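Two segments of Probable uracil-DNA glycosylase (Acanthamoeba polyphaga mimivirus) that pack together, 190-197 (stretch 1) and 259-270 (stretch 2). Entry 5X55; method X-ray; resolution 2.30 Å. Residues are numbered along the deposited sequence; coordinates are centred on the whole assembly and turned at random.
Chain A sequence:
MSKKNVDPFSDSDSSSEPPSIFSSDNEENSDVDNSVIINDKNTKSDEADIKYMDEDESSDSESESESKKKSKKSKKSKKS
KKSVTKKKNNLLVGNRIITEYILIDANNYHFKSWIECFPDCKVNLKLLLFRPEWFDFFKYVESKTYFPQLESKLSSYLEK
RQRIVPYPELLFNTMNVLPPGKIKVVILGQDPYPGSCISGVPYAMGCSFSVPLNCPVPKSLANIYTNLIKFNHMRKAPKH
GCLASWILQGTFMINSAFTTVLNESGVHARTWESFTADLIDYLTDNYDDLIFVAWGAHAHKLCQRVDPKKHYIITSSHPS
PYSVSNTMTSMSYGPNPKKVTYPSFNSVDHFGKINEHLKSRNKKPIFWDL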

# COMPACT_ATOMS: atom_id res chain seq x y z
N GLN A 190 -4.54 4.24 2.49
CA GLN A 190 -5.93 4.00 2.83
C GLN A 190 -6.65 3.45 1.61
O GLN A 190 -6.76 2.23 1.46
CB GLN A 190 -6.56 5.29 3.34
CG GLN A 190 -7.95 5.12 3.90
CD GLN A 190 -8.47 6.43 4.49
OE1 GLN A 190 -8.35 6.66 5.69
NE2 GLN A 190 -9.06 7.28 3.65
N ASP A 191 -7.09 4.32 0.70
CA ASP A 191 -7.75 3.87 -0.52
C ASP A 191 -6.86 4.12 -1.75
O ASP A 191 -5.98 4.99 -1.72
CB ASP A 191 -9.11 4.58 -0.68
CG ASP A 191 -10.05 4.34 0.52
OD1 ASP A 191 -10.29 5.29 1.32
OD2 ASP A 191 -10.51 3.19 0.70
N PRO A 192 -7.04 3.36 -2.83
CA PRO A 192 -6.27 3.63 -4.05
C PRO A 192 -6.69 4.97 -4.65
O PRO A 192 -7.78 5.48 -4.37
CB PRO A 192 -6.62 2.47 -5.00
CG PRO A 192 -7.43 1.48 -4.18
CD PRO A 192 -8.01 2.26 -3.03
N TYR A 193 -5.78 5.55 -5.44
CA TYR A 193 -6.11 6.78 -6.15
C TYR A 193 -7.32 6.54 -7.03
O TYR A 193 -7.39 5.52 -7.72
CB TYR A 193 -4.96 7.28 -7.01
CG TYR A 193 -3.74 7.70 -6.24
CD1 TYR A 193 -3.81 8.69 -5.27
CD2 TYR A 193 -2.52 7.10 -6.49
CE1 TYR A 193 -2.67 9.07 -4.55
CE2 TYR A 193 -1.37 7.48 -5.79
CZ TYR A 193 -1.45 8.46 -4.82
OH TYR A 193 -0.31 8.82 -4.13
N PRO A 194 -8.32 7.44 -7.00
CA PRO A 194 -9.50 7.27 -7.88
C PRO A 194 -9.30 7.84 -9.27
O PRO A 194 -10.08 7.51 -10.17
CB PRO A 194 -10.61 8.02 -7.12
CG PRO A 194 -9.86 9.16 -6.46
CD PRO A 194 -8.47 8.59 -6.08
N GLY A 195 -8.28 8.67 -9.47
CA GLY A 195 -8.14 9.43 -10.69
C GLY A 195 -7.50 8.65 -11.82
O GLY A 195 -7.07 7.51 -11.66
N SER A 196 -7.46 9.28 -13.00
CA SER A 196 -6.87 8.66 -14.18
C SER A 196 -6.27 9.75 -15.07
O SER A 196 -6.57 10.94 -14.91
CB SER A 196 -7.91 7.82 -14.94
OG SER A 196 -8.98 8.61 -15.43
N CYS A 197 -5.39 9.33 -15.98
CA CYS A 197 -4.88 10.20 -17.04
C CYS A 197 -6.00 10.55 -18.02
O CYS A 197 -7.10 9.98 -17.99
CB CYS A 197 -3.74 9.54 -17.81
SG CYS A 197 -2.19 9.18 -16.89
N THR A 259 -9.22 -1.83 -3.48
CA THR A 259 -9.89 -1.37 -4.69
C THR A 259 -10.72 -0.12 -4.41
O THR A 259 -11.07 0.19 -3.27
CB THR A 259 -10.83 -2.44 -5.27
OG1 THR A 259 -11.76 -2.85 -4.27
CG2 THR A 259 -10.03 -3.65 -5.74
N THR A 260 -11.04 0.60 -5.48
CA THR A 260 -12.13 1.55 -5.48
C THR A 260 -12.73 1.54 -6.89
O THR A 260 -12.45 0.65 -7.69
CB THR A 260 -11.65 2.93 -5.01
OG1 THR A 260 -12.78 3.79 -4.80
CG2 THR A 260 -10.65 3.58 -5.99
N VAL A 261 -13.59 2.51 -7.17
CA VAL A 261 -14.17 2.68 -8.50
C VAL A 261 -13.55 3.92 -9.11
O VAL A 261 -13.34 4.92 -8.41
CB VAL A 261 -15.71 2.79 -8.45
CG1 VAL A 261 -16.28 3.16 -9.82
CG2 VAL A 261 -16.33 1.49 -7.97
N LEU A 262 -13.23 3.85 -10.40
CA LEU A 262 -12.65 5.00 -11.09
C LEU A 262 -13.48 6.25 -10.84
O LEU A 262 -14.71 6.24 -10.98
CB LEU A 262 -12.57 4.70 -12.58
CG LEU A 262 -11.71 5.65 -13.42
CD1 LEU A 262 -10.25 5.51 -13.02
CD2 LEU A 262 -11.92 5.34 -14.89
N ASN A 263 -12.80 7.34 -10.47
CA ASN A 263 -13.38 8.66 -10.24
C ASN A 263 -14.29 8.71 -9.01
O ASN A 263 -15.06 9.67 -8.86
CB ASN A 263 -14.16 9.18 -11.46
CG ASN A 263 -13.27 9.36 -12.69
OD1 ASN A 263 -12.05 9.55 -12.57
ND2 ASN A 263 -13.87 9.27 -13.87
N GLU A 264 -14.25 7.69 -8.14
CA GLU A 264 -14.97 7.71 -6.87
C GLU A 264 -14.00 7.34 -5.76
O GLU A 264 -13.32 6.31 -5.84
CB GLU A 264 -16.17 6.74 -6.88
CG GLU A 264 -16.93 6.72 -8.20
CD GLU A 264 -18.29 6.03 -8.11
OE1 GLU A 264 -18.42 5.04 -7.35
OE2 GLU A 264 -19.22 6.48 -8.81
N SER A 265 -13.94 8.15 -4.72
CA SER A 265 -12.94 7.95 -3.68
C SER A 265 -13.48 7.06 -2.56
O SER A 265 -14.56 7.31 -2.01
CB SER A 265 -12.49 9.31 -3.13
OG SER A 265 -13.62 10.11 -2.81
N GLY A 266 -12.71 6.02 -2.22
CA GLY A 266 -12.96 5.24 -1.02
C GLY A 266 -14.28 4.49 -0.94
O GLY A 266 -14.82 4.34 0.15
N VAL A 267 -14.82 4.00 -2.06
CA VAL A 267 -16.15 3.40 -2.01
C VAL A 267 -16.13 1.94 -1.58
O VAL A 267 -17.20 1.36 -1.38
CB VAL A 267 -16.90 3.53 -3.35
CG1 VAL A 267 -17.13 5.00 -3.69
CG2 VAL A 267 -16.16 2.84 -4.49
N HIS A 268 -14.94 1.33 -1.40
CA HIS A 268 -14.83 -0.06 -0.97
C HIS A 268 -14.12 -0.19 0.37
O HIS A 268 -13.36 -1.13 0.59
CB HIS A 268 -14.11 -0.89 -2.02
CG HIS A 268 -14.82 -0.93 -3.34
ND1 HIS A 268 -14.21 -1.32 -4.51
CD2 HIS A 268 -16.10 -0.62 -3.66
CE1 HIS A 268 -15.08 -1.25 -5.50
NE2 HIS A 268 -16.23 -0.83 -5.01
N ALA A 269 -14.40 0.74 1.29
CA ALA A 269 -13.66 0.79 2.54
C ALA A 269 -13.99 -0.38 3.48
O ALA A 269 -13.14 -0.79 4.26
CB ALA A 269 -13.92 2.12 3.24
N ARG A 270 -15.22 -0.90 3.44
CA ARG A 270 -15.52 -2.05 4.30
C ARG A 270 -15.08 -3.35 3.65
O ARG A 270 -14.69 -4.29 4.35
CB ARG A 270 -17.02 -2.13 4.60
CG ARG A 270 -17.65 -0.95 5.34
CD ARG A 270 -17.52 -1.05 6.85
NE ARG A 270 -16.66 0.02 7.36
CZ ARG A 270 -17.10 1.19 7.80
NH1 ARG A 270 -18.42 1.47 7.84
NH2 ARG A 270 -16.20 2.10 8.21
O HOH W 1 -12.08 2.09 -1.54
O HOH W 2 -10.25 6.00 -3.72

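An irregular segment and a strand-and-loop segment of the chain bury 477 Å² between them, both sides summed, held by one direct hydrogen bond, two bridging waters and close van der Waals packing. The direct bond runs from Asn 263 N to Pro 194 O (2.7 Å) and is nearly straight. Its donor sits in a type II turn from Val 261 to Glu 264, closed by Glu 264 N to Val 261 O (2.9 Å); Asn 263 takes the positive phi such a turn requires, which asparagine tolerates well. Its CB points away, yet with chi1 m the amide end comes back toward the other stretch, leaving OD1 4.3 Å from Ser 196 OG, too far to bond.

Pro 194 has the largest covered area. Its CB lies 3.5 Å from Glu 264 O, while its carbonyl O also meets Leu 262 CD1 at 3.5 Å. Leu 262, in the common t, p rotamer, leaves its backbone sideways but carries CD1 across to Ser 196 CB (3.8 Å). Tyr 193 points away and bonds elsewhere in the structure.

Thr 260 serves both sides: chi1 t places OG1 to donate to Glu 264 O (2.8 Å), bracing its own loop, and sets CG2 3.8 Å from Pro 192 O. The buried Pro 192 lays CG 3.7 Å from Thr 259 C. Thr 259 itself turns its side chain away, chi1 p, pairing OG1 with His 268 ND1 (2.9 Å).

Asp 191, chi1 m, directs its carboxylate at Gly 266, CG to CA 3.4 Å. An ideal CB on Gly 266 would clash with Asp 191 OD1 at 3.0 Å, and its positive phi also favours glycine. Water 1 donates to Asp 191 OD2 (2.9 Å) and Thr 259 O (2.8 Å) and accepts from His 268 N (3.0 Å); water 2 links Gly 266 N (2.9 Å) to Pro 192 O (2.6 Å).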